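PDB 3H6E: carbohydrate kinase, FGGY from Novosphingobium aromaticivorans, which probably phosphorylates a carbohydrate substrate as a kinase of the FGGY type. Local coordinates for residues I81-L84 and L89-P92; D142-A147 and A195-P200. All coordinates share one frame; numbering follows the deposited sequence.

Contact 1: residues I81-L84 and L89-P92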
ATOM      1  N   ILE A  81      -9.293   6.682 -10.315  1.00 23.79           N
ATOM      2  CA  ILE A  81      -9.159   7.907 -11.088  1.00 24.02           C
ATOM      3  C   ILE A  81     -10.525   8.553 -11.299  1.00 25.81           C
ATOM      4  O   ILE A  81     -11.520   7.867 -11.516  1.00 25.57           O
ATOM      5  CB  ILE A  81      -8.485   7.641 -12.448  1.00 23.34           C
ATOM      6  CG1 ILE A  81      -8.164   8.960 -13.156  1.00 23.11           C
ATOM      7  CG2 ILE A  81      -9.358   6.743 -13.308  1.00 23.29           C
ATOM      8  CD1 ILE A  81      -7.102   9.777 -12.464  1.00 23.25           C
ATOM      9  N   ALA A  82     -10.568   9.877 -11.216  1.00 28.00           N
ATOM     10  CA  ALA A  82     -11.826  10.600 -11.341  1.00 27.50           C
ATOM     11  C   ALA A  82     -11.754  11.634 -12.455  1.00 27.78           C
ATOM     12  O   ALA A  82     -10.701  12.232 -12.694  1.00 27.99           O
ATOM     13  CB  ALA A  82     -12.190  11.259 -10.017  1.00 28.28           C
ATOM     14  N   ALA A  83     -12.879  11.839 -13.133  1.00 28.08           N
ATOM     15  CA  ALA A  83     -12.954  12.785 -14.239  1.00 29.10           C
ATOM     16  C   ALA A  83     -14.002  13.862 -13.974  1.00 30.82           C
ATOM     17  O   ALA A  83     -15.118  13.569 -13.547  1.00 31.30           O
ATOM     18  CB  ALA A  83     -13.256  12.055 -15.544  1.00 27.26           C
ATOM     19  N   LEU A  84     -13.629  15.112 -14.224  1.00 31.67           N
ATOM     20  CA  LEU A  84     -14.541  16.231 -14.042  1.00 33.43           C
ATOM     21  C   LEU A  84     -14.830  16.890 -15.383  1.00 32.25           C
ATOM     22  O   LEU A  84     -13.919  17.392 -16.039  1.00 31.19           O
ATOM     23  CB  LEU A  84     -13.943  17.265 -13.085  1.00 33.94           C
ATOM     24  CG  LEU A  84     -13.322  16.751 -11.788  1.00 31.27           C
ATOM     25  CD1 LEU A  84     -12.734  17.904 -10.993  1.00 30.36           C
ATOM     26  CD2 LEU A  84     -14.347  15.987 -10.961  1.00 31.85           C
ATOM     27  N   LEU A  89     -18.212  16.230 -11.191  1.00 35.15           N
ATOM     28  CA  LEU A  89     -17.907  14.820 -11.393  1.00 35.51           C
ATOM     29  C   LEU A  89     -18.644  14.264 -12.612  1.00 35.87           C
ATOM     30  O   LEU A  89     -19.874  14.214 -12.641  1.00 35.93           O
ATOM     31  CB  LEU A  89     -18.245  13.996 -10.154  1.00 34.40           C
ATOM     32  CG  LEU A  89     -17.900  12.515 -10.326  1.00 36.96           C
ATOM     33  CD1 LEU A  89     -16.384  12.336 -10.418  1.00 34.67           C
ATOM     34  CD2 LEU A  89     -18.490  11.668  -9.205  1.00 36.18           C
ATOM     35  N   ALA A  90     -17.882  13.847 -13.615  1.00 33.77           N
ATOM     36  CA  ALA A  90     -18.457  13.332 -14.849  1.00 33.55           C
ATOM     37  C   ALA A  90     -19.253  12.050 -14.607  1.00 35.20           C
ATOM     38  O   ALA A  90     -20.260  11.800 -15.271  1.00 36.95           O
ATOM     39  CB  ALA A  90     -17.367  13.099 -15.877  1.00 32.56           C
ATOM     40  N   PHE A  91     -18.796  11.247 -13.650  1.00 34.94           N
ATOM     41  CA  PHE A  91     -19.435   9.978 -13.317  1.00 35.46           C
ATOM     42  C   PHE A  91     -18.662   9.299 -12.188  1.00 36.74           C
ATOM     43  O   PHE A  91     -17.508   9.642 -11.930  1.00 36.43           O
ATOM     44  CB  PHE A  91     -19.481   9.059 -14.542  1.00 34.87           C
ATOM     45  CG  PHE A  91     -18.149   8.889 -15.225  1.00 36.08           C
ATOM     46  CD1 PHE A  91     -17.948   9.369 -16.510  1.00 35.91           C
ATOM     47  CD2 PHE A  91     -17.098   8.255 -14.579  1.00 35.84           C
ATOM     48  CE1 PHE A  91     -16.724   9.217 -17.138  1.00 35.03           C
ATOM     49  CE2 PHE A  91     -15.873   8.101 -15.199  1.00 33.70           C
ATOM     50  CZ  PHE A  91     -15.686   8.583 -16.479  1.00 34.56           C
ATOM     51  N   PRO A  92     -19.293   8.334 -11.506  1.00 38.15           N
ATOM     52  CA  PRO A  92     -18.536   7.591 -10.493  1.00 39.84           C
ATOM     53  C   PRO A  92     -17.351   6.864 -11.129  1.00 38.14           C
ATOM     54  O   PRO A  92     -17.510   6.252 -12.188  1.00 37.09           O
ATOM     55  CB  PRO A  92     -19.559   6.579  -9.964  1.00 39.31           C
ATOM     56  CG  PRO A  92     -20.889   7.185 -10.275  1.00 39.28           C
ATOM     57  CD  PRO A  92     -20.700   7.904 -11.575  1.00 36.30           C
TER

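Contact 2: residues D142-A147 and A195-P200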
ATOM      1  N   ASP A 142     -15.775  11.600 -25.962  1.00 40.17           N
ATOM      2  CA  ASP A 142     -15.869  13.053 -25.856  1.00 40.80           C
ATOM      3  C   ASP A 142     -15.684  13.527 -24.421  1.00 38.96           C
ATOM      4  O   ASP A 142     -14.911  14.449 -24.152  1.00 38.02           O
ATOM      5  CB  ASP A 142     -17.212  13.543 -26.406  1.00 44.40           C
ATOM      6  CG  ASP A 142     -17.447  13.107 -27.844  1.00 44.71           C
ATOM      7  OD1 ASP A 142     -18.604  13.191 -28.311  1.00 48.94           O
ATOM      8  OD2 ASP A 142     -16.478  12.676 -28.505  1.00 43.68           O
ATOM      9  N   VAL A 143     -16.396  12.888 -23.501  1.00 38.24           N
ATOM     10  CA  VAL A 143     -16.328  13.252 -22.091  1.00 38.73           C
ATOM     11  C   VAL A 143     -14.907  13.140 -21.527  1.00 38.31           C
ATOM     12  O   VAL A 143     -14.552  13.854 -20.590  1.00 38.62           O
ATOM     13  CB  VAL A 143     -17.309  12.412 -21.243  1.00 39.36           C
ATOM     14  CG1 VAL A 143     -17.087  12.657 -19.752  1.00 37.42           C
ATOM     15  CG2 VAL A 143     -18.748  12.728 -21.636  1.00 36.43           C
HETATM   16  N   MSE A 144     -14.097  12.253 -22.100  1.00 37.12           N
HETATM   17  CA  MSE A 144     -12.716  12.090 -21.649  1.00 37.21           C
HETATM   18  C   MSE A 144     -11.800  13.199 -22.170  1.00 39.41           C
HETATM   19  O   MSE A 144     -10.842  13.589 -21.498  1.00 38.64           O
HETATM   20  CB  MSE A 144     -12.155  10.723 -22.048  1.00 34.55           C
HETATM   21  CG  MSE A 144     -12.807   9.548 -21.347  1.00 35.52           C
HETATM   22 SE   MSE A 144     -13.170   9.890 -19.460  1.00 54.03          SE
HETATM   23  CE  MSE A 144     -11.346  10.131 -18.800  1.00 36.12           C
ATOM     24  N   ALA A 145     -12.096  13.703 -23.364  1.00 37.95           N
ATOM     25  CA  ALA A 145     -11.275  14.746 -23.974  1.00 39.20           C
ATOM     26  C   ALA A 145     -11.523  16.121 -23.349  1.00 39.05           C
ATOM     27  O   ALA A 145     -10.663  16.998 -23.399  1.00 40.53           O
ATOM     28  CB  ALA A 145     -11.508  14.791 -25.474  1.00 36.27           C
ATOM     29  N   ASN A 146     -12.704  16.300 -22.766  1.00 39.33           N
ATOM     30  CA  ASN A 146     -13.054  17.549 -22.098  1.00 38.87           C
ATOM     31  C   ASN A 146     -12.769  17.450 -20.609  1.00 39.56           C
ATOM     32  O   ASN A 146     -13.005  18.392 -19.849  1.00 38.89           O
ATOM     33  CB  ASN A 146     -14.538  17.861 -22.300  1.00 39.96           C
ATOM     34  CG  ASN A 146     -14.918  17.977 -23.767  1.00 47.34           C
ATOM     35  OD1 ASN A 146     -16.067  17.729 -24.146  1.00 47.03           O
ATOM     36  ND2 ASN A 146     -13.951  18.352 -24.602  1.00 44.92           N
ATOM     37  N   ALA A 147     -12.260  16.296 -20.195  1.00 38.15           N
ATOM     38  CA  ALA A 147     -12.163  15.983 -18.779  1.00 34.54           C
ATOM     39  C   ALA A 147     -10.898  16.516 -18.123  1.00 31.33           C
ATOM     40  O   ALA A 147      -9.840  16.582 -18.742  1.00 31.02           O
ATOM     41  CB  ALA A 147     -12.270  14.480 -18.568  1.00 33.77           C
ATOM     42  N   ALA A 195      -1.582  13.060 -20.055  1.00 25.75           N
ATOM     43  CA  ALA A 195      -0.856  13.905 -19.111  1.00 26.52           C
ATOM     44  C   ALA A 195      -1.398  15.330 -19.094  1.00 25.48           C
ATOM     45  O   ALA A 195      -1.404  15.989 -18.056  1.00 24.98           O
ATOM     46  CB  ALA A 195       0.632  13.908 -19.434  1.00 26.47           C
ATOM     47  N   ALA A 196      -1.863  15.793 -20.249  1.00 26.48           N
ATOM     48  CA  ALA A 196      -2.371  17.153 -20.378  1.00 26.98           C
ATOM     49  C   ALA A 196      -3.732  17.331 -19.707  1.00 26.32           C
ATOM     50  O   ALA A 196      -4.147  18.455 -19.418  1.00 27.66           O
ATOM     51  CB  ALA A 196      -2.444  17.552 -21.848  1.00 26.74           C
ATOM     52  N   ARG A 197      -4.425  16.223 -19.464  1.00 25.47           N
ATOM     53  CA  ARG A 197      -5.748  16.269 -18.848  1.00 27.21           C
ATOM     54  C   ARG A 197      -5.696  16.354 -17.320  1.00 27.23           C
ATOM     55  O   ARG A 197      -6.686  16.717 -16.685  1.00 28.38           O
ATOM     56  CB  ARG A 197      -6.568  15.044 -19.246  1.00 26.73           C
ATOM     57  CG  ARG A 197      -6.765  14.857 -20.739  1.00 28.11           C
ATOM     58  CD  ARG A 197      -7.524  13.560 -20.990  1.00 29.37           C
ATOM     59  NE  ARG A 197      -7.647  13.229 -22.405  1.00 34.01           N
ATOM     60  CZ  ARG A 197      -8.185  12.100 -22.856  1.00 35.67           C
ATOM     61  NH1 ARG A 197      -8.644  11.192 -22.001  1.00 32.08           N
ATOM     62  NH2 ARG A 197      -8.263  11.873 -24.161  1.00 35.41           N
ATOM     63  N   PHE A 198      -4.552  16.016 -16.735  1.00 24.29           N
ATOM     64  CA  PHE A 198      -4.421  15.971 -15.276  1.00 26.67           C
ATOM     65  C   PHE A 198      -4.362  17.338 -14.590  1.00 26.10           C
ATOM     66  O   PHE A 198      -3.728  18.277 -15.078  1.00 26.21           O
ATOM     67  CB  PHE A 198      -3.209  15.125 -14.869  1.00 24.81           C
ATOM     68  CG  PHE A 198      -3.510  13.658 -14.758  1.00 25.33           C
ATOM     69  CD1 PHE A 198      -3.890  13.108 -13.545  1.00 25.17           C
ATOM     70  CD2 PHE A 198      -3.423  12.830 -15.866  1.00 24.64           C
ATOM     71  CE1 PHE A 198      -4.172  11.762 -13.436  1.00 23.51           C
ATOM     72  CE2 PHE A 198      -3.706  11.481 -15.764  1.00 22.98           C
ATOM     73  CZ  PHE A 198      -4.083  10.947 -14.544  1.00 21.76           C
ATOM     74  N   ALA A 199      -5.030  17.433 -13.445  1.00 26.11           N
ATOM     75  CA  ALA A 199      -4.944  18.616 -12.601  1.00 26.14           C
ATOM     76  C   ALA A 199      -3.497  18.844 -12.175  1.00 26.59           C
ATOM     77  O   ALA A 199      -2.751  17.885 -11.978  1.00 26.00           O
ATOM     78  CB  ALA A 199      -5.831  18.454 -11.391  1.00 26.67           C
ATOM     79  N   PRO A 200      -3.094  20.118 -12.039  1.00 27.21           N
ATOM     80  CA  PRO A 200      -1.703  20.452 -11.712  1.00 27.28           C
ATOM     81  C   PRO A 200      -1.206  19.674 -10.504  1.00 25.31           C
ATOM     82  O   PRO A 200      -1.905  19.589  -9.493  1.00 26.64           O
ATOM     83  CB  PRO A 200      -1.769  21.948 -11.394  1.00 27.57           C
ATOM     84  CG  PRO A 200      -2.922  22.439 -12.201  1.00 29.83           C
ATOM     85  CD  PRO A 200      -3.930  21.321 -12.192  1.00 28.16           C
TER

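Contact 1: residues I81-L84 and L89-P92
Leu84 and Leu89 face each other as an antiparallel non-hydrogen-bonded pair, their CA atoms 4.5 Å apart. Their side chains set out on diverging courses, yet the branches meet again. Leu84 CD2 lies 3.8 Å from Leu89 CA, so a bump of one leucine rests in the shallow hollow at the root of the other. Leu89 answers with CD1. With CG anti to the backbone N (chi1 -178°), its branch turns back against the edge of the strand. Leu89 CD1 sits 3.6 Å from Ala83 O, the floor of a dimple. The walls are Ala82 CB, 4.3 Å from Leu89 CD1, and Leu84 CD2, 4.2 Å from the same methyl. Alanine suits position 82 because a larger side chain would probably fill the hollow that CD1 occupies, while the forked leucines supply the knobs.

The hydrogen bond between the segments lies one residue further on, from Ala90 N to Ala83 O, 2.8 Å long and nearly straight (166° at the hydrogen). Beside this bond Ala90 points its CB toward the strand, 3.3 Å from Ala83 O, a tight fit that a bulkier side chain would be unlikely to share. Phe91 then brings its ring tip, CZ, obliquely up to Ala83 CB, giving that methyl a second apolar neighbour besides Ala90 CB.

Two different layers flank the strand. Tyr155 and Trp158 of helix 152-159 pack on the side of Ala82, Leu84 and Leu89, whereas Leu136 of helix 129-139 and Val143 and Met144 of helix 141-145 receive Phe91 and Ala90. The strand also bonds through Ala82 and Leu84 to Leu150 and Thr148. The whole is a short beta hairpin, forming two strands of a small three-stranded antiparallel sheet with 81-85 at its centre and helices packed against it.

Contact 2: residues D142-A147 and A195-P200
The carbonyl oxygen of Met144, near the C-terminal end of helix 141-145, is approached from two quarters. Within its own segment Met144 O takes a weak hydrogen bond from Ala147 N, 3.3 Å away. From the other segment comes the guanidinium of Arg197, which presents a face: Met144 O stands 3.0 Å above its plane, set toward the rim. Arg197 NE is as near as 3.3 Å to Met144 O, but the N-H groups lie in the plane and point past it, so no hydrogen bond forms. The positive charge over a helix-end carbonyl is still likely to be favourable electrostatically. Ala145 CA lies over the same face, 4.0 Å above the plane, and Met144 CB approaches Arg197 NH1 to 3.5 Å.

Arginine suits the position by its length. The side chain is extended from CG to NE (chi3 -174°), and its aliphatic part does some of the packing, Arg197 CB lying 3.7 Å from Ala147 O and CD beside Met144 O. Beyond this, NH1 forms a salt bridge with Asp137 of helix 129-139, its strongest polar partner. A leucine here would probably leave Asp137 without its opposite charge and the Met144 carbonyl without the flat cation laid over it.

Met144, present as selenomethionine, bends its flexible chain among Leu136 and Leu149. Strand 148-151 follows directly after Ala147, and its Leu149 shares backbone hydrogen bonds with Arg197 and Ala199, fastening the 195-200 loop beside the small sheet while Arg197 reaches across to helices 129-139 and 141-145.

From the N terminus the chain first meets contact 1, where only four residues separate 81-84 from 89-92 and the loop closes at once as a tight hairpin. Contact 2 opens later, at 142-147, and closes 47 residues on, at 195-200, after passing through strand 148-151 and helix 152-159. The two are in series, neither nested nor crossed. They nevertheless touch in space: Ile81 CD1 lies 3.7 Å from Phe198 CE1, and Ala83, Ala90 and Phe91 pack on Ala147, Val143 and Met144 respectively. A local hairpin and a long-range closure thus share one apolar layer, joining strand 81-85, helix 141-145 and the 195-200 loop.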